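Local coordinates for probable endoglucanase (Gluconacetobacter xylinus, PDB 1WZZ), which hydrolyses internal beta-1,4-glucosidic linkages of cellulose and carboxymethyl-cellulose as a secreted endoglucanase of glycoside hydrolase family 8, built on an (alpha/alpha)6 barrel, at residues 141-146 against 150-155; 179-184 against 188-193. One frame throughout, in Å; residues are numbered along the deposited sequence.

Interaction 1: residues 141-146 against 150-155; sequences LMTMKA and VVLMPG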
ATOM      1  N   LEU A 141      -9.578   3.603  15.462  1.00 11.75           N
ATOM      2  CA  LEU A 141      -9.973   4.827  14.769  1.00 11.68           C
ATOM      3  C   LEU A 141     -10.319   4.713  13.310  1.00 13.24           C
ATOM      4  O   LEU A 141     -10.936   5.615  12.745  1.00 15.41           O
ATOM      5  CB  LEU A 141      -8.847   5.857  14.891  1.00 13.70           C
ATOM      6  CG  LEU A 141      -8.310   6.060  16.310  1.00 12.72           C
ATOM      7  CD1 LEU A 141      -7.226   7.161  16.241  1.00 13.93           C
ATOM      8  CD2 LEU A 141      -9.465   6.453  17.254  1.00 13.46           C
HETATM    9  N   MSE A 142      -9.915   3.602  12.690  1.00 12.84           N
HETATM   10  CA  MSE A 142     -10.133   3.504  11.258  1.00 15.39           C
HETATM   11  C   MSE A 142     -10.938   2.310  10.799  1.00 18.38           C
HETATM   12  O   MSE A 142     -10.984   2.038   9.593  1.00 22.63           O
HETATM   13  CB  MSE A 142      -8.779   3.495  10.530  1.00 14.43           C
HETATM   14  CG  MSE A 142      -7.916   4.727  10.802  1.00 14.30           C
HETATM   15 SE   MSE A 142      -8.847   6.340  10.088  1.00 22.33          SE
HETATM   16  CE  MSE A 142      -8.231   7.654  11.378  1.00 16.90           C
ATOM     17  N   THR A 143     -11.543   1.567  11.714  1.00 19.00           N
ATOM     18  CA  THR A 143     -12.370   0.435  11.261  1.00 22.56           C
ATOM     19  C   THR A 143     -13.744   0.664  11.825  1.00 27.16           C
ATOM     20  O   THR A 143     -13.887   1.041  13.003  1.00 27.32           O
ATOM     21  CB  THR A 143     -11.824  -0.986  11.683  1.00 21.50           C
ATOM     22  OG1 THR A 143     -11.905  -1.169  13.101  1.00 24.42           O
ATOM     23  CG2 THR A 143     -10.384  -1.140  11.253  1.00 22.34           C
HETATM   24  N   MSE A 144     -14.750   0.468  10.980  1.00 26.45           N
HETATM   25  CA  MSE A 144     -16.132   0.686  11.370  1.00 29.27           C
HETATM   26  C   MSE A 144     -17.093  -0.047  10.430  1.00 28.26           C
HETATM   27  O   MSE A 144     -16.680  -0.688   9.474  1.00 22.80           O
HETATM   28  CB  MSE A 144     -16.457   2.156  11.291  1.00 35.61           C
HETATM   29  CG  MSE A 144     -16.583   2.621   9.875  1.00 41.14           C
HETATM   30 SE   MSE A 144     -17.251   4.422   9.821  1.00 63.05          SE
HETATM   31  CE  MSE A 144     -18.859   4.238  10.855  1.00 42.76           C
ATOM     32  N   LYS A 145     -18.385   0.134  10.677  1.00 29.10           N
ATOM     33  CA  LYS A 145     -19.432  -0.544   9.911  1.00 26.02           C
ATOM     34  C   LYS A 145     -19.965   0.143   8.681  1.00 27.54           C
ATOM     35  O   LYS A 145     -20.149   1.359   8.636  1.00 28.51           O
ATOM     36  CB  LYS A 145     -20.580  -0.883  10.873  1.00 30.97           C
ATOM     37  CG  LYS A 145     -20.093  -1.670  12.073  1.00 30.66           C
ATOM     38  CD  LYS A 145     -21.110  -1.695  13.222  1.00 40.28           C
ATOM     39  CE  LYS A 145     -22.417  -2.360  12.816  1.00 41.90           C
ATOM     40  NZ  LYS A 145     -23.332  -2.514  13.994  1.00 46.37           N
ATOM     41  N   ALA A 146     -20.207  -0.657   7.652  1.00 22.04           N
ATOM     42  CA  ALA A 146     -20.753  -0.173   6.404  1.00 24.25           C
ATOM     43  C   ALA A 146     -21.525  -1.371   5.855  1.00 25.04           C
ATOM     44  O   ALA A 146     -20.923  -2.399   5.519  1.00 22.81           O
ATOM     45  CB  ALA A 146     -19.636   0.223   5.449  1.00 27.44           C
ATOM     46  N   VAL A 150     -17.271  -4.762   8.195  1.00 16.31           N
ATOM     47  CA  VAL A 150     -16.477  -3.890   9.083  1.00 16.12           C
ATOM     48  C   VAL A 150     -15.366  -3.523   8.095  1.00 15.86           C
ATOM     49  O   VAL A 150     -14.644  -4.404   7.596  1.00 18.58           O
ATOM     50  CB  VAL A 150     -15.887  -4.604  10.265  1.00 18.40           C
ATOM     51  CG1 VAL A 150     -14.933  -3.645  11.031  1.00 20.54           C
ATOM     52  CG2 VAL A 150     -17.020  -4.986  11.231  1.00 23.79           C
ATOM     53  N   VAL A 151     -15.257  -2.240   7.790  1.00 15.39           N
ATOM     54  CA  VAL A 151     -14.284  -1.791   6.796  1.00 13.41           C
ATOM     55  C   VAL A 151     -13.159  -0.966   7.369  1.00 17.08           C
ATOM     56  O   VAL A 151     -13.279  -0.442   8.468  1.00 15.52           O
ATOM     57  CB  VAL A 151     -14.982  -0.957   5.730  1.00 15.48           C
ATOM     58  CG1 VAL A 151     -16.183  -1.798   5.164  1.00 14.40           C
ATOM     59  CG2 VAL A 151     -15.527   0.366   6.343  1.00 17.68           C
ATOM     60  N   LEU A 152     -12.087  -0.843   6.581  1.00 14.49           N
ATOM     61  CA  LEU A 152     -10.916  -0.052   6.940  1.00 14.79           C
ATOM     62  C   LEU A 152     -11.039   1.290   6.187  1.00 15.48           C
ATOM     63  O   LEU A 152     -11.007   1.318   4.961  1.00 15.33           O
ATOM     64  CB  LEU A 152      -9.674  -0.812   6.478  1.00 17.53           C
ATOM     65  CG  LEU A 152      -8.292  -0.231   6.728  1.00 19.83           C
ATOM     66  CD1 LEU A 152      -7.951  -0.295   8.234  1.00 20.24           C
ATOM     67  CD2 LEU A 152      -7.275  -1.067   5.912  1.00 20.47           C
HETATM   68  N   MSE A 153     -11.176   2.409   6.911  1.00 15.10           N
HETATM   69  CA  MSE A 153     -11.315   3.734   6.287  1.00 15.21           C
HETATM   70  C   MSE A 153      -9.953   4.221   5.763  1.00 13.26           C
HETATM   71  O   MSE A 153      -8.923   3.929   6.364  1.00 14.64           O
HETATM   72  CB  MSE A 153     -11.853   4.784   7.300  1.00 19.80           C
HETATM   73  CG  MSE A 153     -13.232   4.504   7.850  1.00 21.62           C
HETATM   74 SE   MSE A 153     -14.061   6.206   8.412  1.00 35.18          SE
HETATM   75  CE  MSE A 153     -12.510   7.078   9.261  1.00 20.29           C
ATOM     76  N   PRO A 154      -9.945   4.989   4.666  1.00 12.19           N
ATOM     77  CA  PRO A 154      -8.680   5.497   4.086  1.00 14.35           C
ATOM     78  C   PRO A 154      -8.014   6.647   4.851  1.00 11.17           C
ATOM     79  O   PRO A 154      -6.836   6.917   4.666  1.00 12.70           O
ATOM     80  CB  PRO A 154      -9.077   5.951   2.675  1.00 15.64           C
ATOM     81  CG  PRO A 154     -10.455   5.408   2.425  1.00 15.54           C
ATOM     82  CD  PRO A 154     -11.098   5.252   3.780  1.00 14.81           C
ATOM     83  N   GLY A 155      -8.792   7.321   5.688  1.00 13.16           N
ATOM     84  CA  GLY A 155      -8.277   8.444   6.456  1.00 12.81           C
ATOM     85  C   GLY A 155      -9.368   8.925   7.402  1.00 14.02           C
ATOM     86  O   GLY A 155     -10.528   8.572   7.233  1.00 14.90           O
TER
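M144 and V151 exchange two backbone hydrogen bonds, which makes them the hydrogen-bonded pair of a short antiparallel hairpin: V151 N to M144 O spans 2.7 Å and M144 N to V151 O 3.0 Å. A third bond carries the ladder past the strand end, M153 N reaching M142 O at 2.7 Å with a nearly straight N-H...O angle of 170°. T143–L152, a non-hydrogen-bonded pair, lies between that bond and the M144–V151 pair; K145–V150 follows toward the turn. The axes of segments 143-146 and 150-152 run 128° apart.

The tight part lies around M142 and M153. The selenium of M142 rests against the M153 methyl, SE to CE 3.8 Å, the two side chains crossing at about a right angle, and it also touches the backbone of G155. M153 has CG anti to its own carbonyl carbon (chi1 -62°), a turn that runs the chain alongside M142 O and brings its selenium to 3.9 Å from SE of M144. On the face shared by T143 and L152, CG2 of T143 meets CD1 of L152 at 4.0 Å, while OG1 is turned back to hydrogen-bond L139 O in the preceding helix. The loose side is the K145 end: this lysine is exposed, and its side chain comes no nearer than 4.6 Å to segment 150-155.

Around the hairpin, T143 and V150 pack on V192 of helix 188-202, and V151 touches L199 of the same helix. L152 leans on T105 and L109 of helix 105-122, its side chain about 7 Å from that of D106, the predicted nucleophile. A146 touches V165 and V151 touches L167 of strand 164-167.

Interaction 2: residues 179-184 against 188-193; sequences QAFDLT and RWRQVM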
ATOM      1  N   GLN A 179       0.243  -9.146  10.445  1.00 12.54           N
ATOM      2  CA  GLN A 179       1.176  -8.842  11.518  1.00 12.50           C
ATOM      3  C   GLN A 179       0.459  -8.206  12.709  1.00 13.75           C
ATOM      4  O   GLN A 179       0.827  -8.460  13.868  1.00 14.93           O
ATOM      5  CB  GLN A 179       2.264  -7.898  11.036  1.00 12.60           C
ATOM      6  CG  GLN A 179       3.295  -7.663  12.121  1.00 14.05           C
ATOM      7  CD  GLN A 179       4.526  -7.017  11.611  1.00 15.92           C
ATOM      8  OE1 GLN A 179       5.575  -7.665  11.469  1.00 16.87           O
ATOM      9  NE2 GLN A 179       4.432  -5.724  11.327  1.00 15.37           N
ATOM     10  N   ALA A 180      -0.544  -7.369  12.442  1.00 12.52           N
ATOM     11  CA  ALA A 180      -1.288  -6.711  13.526  1.00 12.96           C
ATOM     12  C   ALA A 180      -1.925  -7.783  14.412  1.00 15.41           C
ATOM     13  O   ALA A 180      -1.889  -7.704  15.645  1.00 16.53           O
ATOM     14  CB  ALA A 180      -2.389  -5.820  12.942  1.00 15.26           C
ATOM     15  N   PHE A 181      -2.540  -8.775  13.784  1.00 14.84           N
ATOM     16  CA  PHE A 181      -3.189  -9.826  14.573  1.00 16.60           C
ATOM     17  C   PHE A 181      -2.136 -10.625  15.325  1.00 18.75           C
ATOM     18  O   PHE A 181      -2.321 -10.968  16.497  1.00 21.95           O
ATOM     19  CB  PHE A 181      -4.005 -10.760  13.676  1.00 19.94           C
ATOM     20  CG  PHE A 181      -4.671 -11.858  14.440  1.00 22.61           C
ATOM     21  CD1 PHE A 181      -5.720 -11.559  15.316  1.00 24.29           C
ATOM     22  CD2 PHE A 181      -4.203 -13.163  14.359  1.00 27.94           C
ATOM     23  CE1 PHE A 181      -6.299 -12.555  16.113  1.00 27.82           C
ATOM     24  CE2 PHE A 181      -4.770 -14.173  15.149  1.00 29.93           C
ATOM     25  CZ  PHE A 181      -5.820 -13.864  16.030  1.00 30.64           C
ATOM     26  N   ASP A 182      -1.023 -10.919  14.669  1.00 19.76           N
ATOM     27  CA  ASP A 182       0.032 -11.679  15.327  1.00 21.74           C
ATOM     28  C   ASP A 182       0.625 -10.947  16.537  1.00 22.61           C
ATOM     29  O   ASP A 182       0.992 -11.580  17.536  1.00 21.99           O
ATOM     30  CB  ASP A 182       1.164 -12.001  14.341  1.00 25.07           C
ATOM     31  CG  ASP A 182       0.793 -13.094  13.352  1.00 29.23           C
ATOM     32  OD1 ASP A 182       1.583 -13.323  12.413  1.00 34.49           O
ATOM     33  OD2 ASP A 182      -0.273 -13.728  13.502  1.00 32.77           O
ATOM     34  N   LEU A 183       0.752  -9.626  16.452  1.00 18.40           N
ATOM     35  CA  LEU A 183       1.347  -8.869  17.560  1.00 21.65           C
ATOM     36  C   LEU A 183       0.379  -8.427  18.639  1.00 24.19           C
ATOM     37  O   LEU A 183       0.785  -8.244  19.795  1.00 28.23           O
ATOM     38  CB  LEU A 183       2.058  -7.626  17.039  1.00 21.08           C
ATOM     39  CG  LEU A 183       3.265  -7.869  16.142  1.00 19.64           C
ATOM     40  CD1 LEU A 183       3.835  -6.514  15.771  1.00 20.24           C
ATOM     41  CD2 LEU A 183       4.320  -8.719  16.847  1.00 21.47           C
ATOM     42  N   THR A 184      -0.890  -8.249  18.286  1.00 22.67           N
ATOM     43  CA  THR A 184      -1.872  -7.774  19.260  1.00 23.11           C
ATOM     44  C   THR A 184      -2.893  -8.798  19.712  1.00 23.75           C
ATOM     45  O   THR A 184      -3.524  -8.618  20.772  1.00 23.46           O
ATOM     46  CB  THR A 184      -2.714  -6.595  18.712  1.00 22.48           C
ATOM     47  OG1 THR A 184      -3.579  -7.075  17.673  1.00 20.36           O
ATOM     48  CG2 THR A 184      -1.841  -5.502  18.148  1.00 23.83           C
ATOM     49  N   ARG A 188     -10.749  -8.452  16.646  1.00 22.20           N
ATOM     50  CA  ARG A 188     -11.381  -7.543  15.708  1.00 19.36           C
ATOM     51  C   ARG A 188     -10.659  -7.547  14.365  1.00 18.97           C
ATOM     52  O   ARG A 188     -11.270  -7.267  13.331  1.00 22.32           O
ATOM     53  CB  ARG A 188     -11.422  -6.124  16.299  1.00 20.11           C
ATOM     54  CG  ARG A 188     -12.424  -5.954  17.458  1.00 19.08           C
ATOM     55  CD  ARG A 188     -12.462  -4.498  17.957  1.00 23.17           C
ATOM     56  NE  ARG A 188     -11.198  -4.137  18.599  1.00 22.22           N
ATOM     57  CZ  ARG A 188     -10.782  -2.887  18.826  1.00 21.33           C
ATOM     58  NH1 ARG A 188      -9.608  -2.692  19.417  1.00 20.77           N
ATOM     59  NH2 ARG A 188     -11.511  -1.842  18.442  1.00 19.95           N
ATOM     60  N   TRP A 189      -9.376  -7.888  14.361  1.00 16.94           N
ATOM     61  CA  TRP A 189      -8.628  -7.893  13.100  1.00 18.83           C
ATOM     62  C   TRP A 189      -9.130  -8.978  12.184  1.00 23.70           C
ATOM     63  O   TRP A 189      -8.993  -8.875  10.954  1.00 24.11           O
ATOM     64  CB  TRP A 189      -7.135  -8.095  13.331  1.00 14.99           C
ATOM     65  CG  TRP A 189      -6.400  -6.864  13.778  1.00 15.97           C
ATOM     66  CD1 TRP A 189      -5.770  -6.674  14.979  1.00 17.01           C
ATOM     67  CD2 TRP A 189      -6.235  -5.639  13.047  1.00 16.04           C
ATOM     68  NE1 TRP A 189      -5.228  -5.415  15.036  1.00 17.51           N
ATOM     69  CE2 TRP A 189      -5.499  -4.756  13.868  1.00 16.88           C
ATOM     70  CE3 TRP A 189      -6.641  -5.198  11.771  1.00 17.04           C
ATOM     71  CZ2 TRP A 189      -5.157  -3.462  13.460  1.00 15.61           C
ATOM     72  CZ3 TRP A 189      -6.300  -3.911  11.367  1.00 17.97           C
ATOM     73  CH2 TRP A 189      -5.562  -3.054  12.212  1.00 17.54           C
ATOM     74  N   ARG A 190      -9.716 -10.017  12.770  1.00 24.10           N
ATOM     75  CA  ARG A 190     -10.228 -11.115  11.949  1.00 27.06           C
ATOM     76  C   ARG A 190     -11.314 -10.683  10.987  1.00 23.63           C
ATOM     77  O   ARG A 190     -11.209 -10.955   9.783  1.00 24.02           O
ATOM     78  CB  ARG A 190     -10.753 -12.259  12.821  1.00 31.36           C
ATOM     79  CG  ARG A 190     -11.258 -13.449  12.005  1.00 37.88           C
ATOM     80  CD  ARG A 190     -11.739 -14.592  12.892  1.00 43.10           C
ATOM     81  NE  ARG A 190     -10.754 -14.925  13.923  1.00 48.06           N
ATOM     82  CZ  ARG A 190     -10.764 -14.433  15.161  1.00 50.88           C
ATOM     83  NH1 ARG A 190     -11.716 -13.579  15.539  1.00 51.54           N
ATOM     84  NH2 ARG A 190      -9.815 -14.787  16.023  1.00 52.17           N
ATOM     85  N   GLN A 191     -12.358 -10.024  11.480  1.00 20.44           N
ATOM     86  CA  GLN A 191     -13.395  -9.627  10.581  1.00 22.72           C
ATOM     87  C   GLN A 191     -12.873  -8.592   9.611  1.00 19.47           C
ATOM     88  O   GLN A 191     -13.361  -8.519   8.502  1.00 19.14           O
ATOM     89  CB  GLN A 191     -14.641  -9.071  11.284  1.00 24.05           C
ATOM     90  CG  GLN A 191     -15.709  -8.796  10.239  1.00 33.26           C
ATOM     91  CD  GLN A 191     -17.091  -8.591  10.797  1.00 37.79           C
ATOM     92  OE1 GLN A 191     -17.290  -8.540  12.022  1.00 40.80           O
ATOM     93  NE2 GLN A 191     -18.068  -8.460   9.900  1.00 36.75           N
ATOM     94  N   VAL A 192     -11.917  -7.760  10.036  1.00 17.83           N
ATOM     95  CA  VAL A 192     -11.388  -6.762   9.107  1.00 14.91           C
ATOM     96  C   VAL A 192     -10.756  -7.449   7.912  1.00 16.06           C
ATOM     97  O   VAL A 192     -11.005  -7.064   6.759  1.00 14.01           O
ATOM     98  CB  VAL A 192     -10.346  -5.850   9.760  1.00 16.93           C
ATOM     99  CG1 VAL A 192      -9.717  -4.931   8.673  1.00 18.47           C
ATOM    100  CG2 VAL A 192     -11.047  -4.992  10.836  1.00 18.47           C
HETATM  101  N   MSE A 193      -9.955  -8.472   8.180  1.00 17.81           N
HETATM  102  CA  MSE A 193      -9.294  -9.195   7.086  1.00 20.07           C
HETATM  103  C   MSE A 193     -10.301  -9.990   6.256  1.00 20.83           C
HETATM  104  O   MSE A 193     -10.235  -9.969   5.033  1.00 16.98           O
HETATM  105  CB  MSE A 193      -8.230 -10.134   7.637  1.00 26.37           C
HETATM  106  CG  MSE A 193      -7.027  -9.431   8.177  1.00 33.01           C
HETATM  107 SE   MSE A 193      -5.751 -10.712   8.881  1.00 49.16          SE
HETATM  108  CE  MSE A 193      -6.333 -10.762  10.716  1.00 42.74           C
TER
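The methyl of A180 sits over one face of the W189 indole, offset toward its rim: CB lies 3.6 Å from the centroid of the five-membered ring, 22° off the normal, a CH-pi contact. W189 has CG anti to its carbonyl carbon, which lays the indole across to helix 174-184. At the ring edge, near its plane, OG1 of T184 lies 3.5 Å from CD1. That hydroxyl donates to A180 O at 2.7 Å from above the carbonyl plane, while T184 N approaches the same oxygen from the opposite face. F181 adds its CB, 3.8 Å from the M193 methyl CE and 4.1 Å from W189 CB. The R190 guanidinium approaches the F181 ring obliquely, NH2 to CZ 4.1 Å with the planes 72° apart.

With an alanine in place of W189, the A180 methyl would probably lose the ring face it rests on and a gap open between the helices. The two segments are almost antiparallel, with axes 9.7 Å apart, a helical hairpin of the (alpha/alpha)6 barrel. Mainly apolar and aromatic chemistry implies that shape and ring contact join the helices, the T184 hydroxyl bonding A180 O and D186 N, not segment 188-193.

Both contacts close a local hairpin and both are partly buried, but their cohesion differs. In interaction 1 backbone hydrogen bonds set the register and 522 Å² is buried; interaction 2 buries 257 Å² through side chains, without a hydrogen bond between its segments. Each has a buried part, L152 and V151 in the first, A180 and W189 in the second, and an exposed margin, at L141 and R190. Helix 188-202 belongs to both neighbourhoods: its W189 face meets helix 174-184, while V192 and Q191 pack on the hairpin, V150 CG2 lying 3.6 Å from Q191 CD. Interaction 1 lies closer to the predicted nucleophile; W189 is about 12 Å from D106, side chain to side chain.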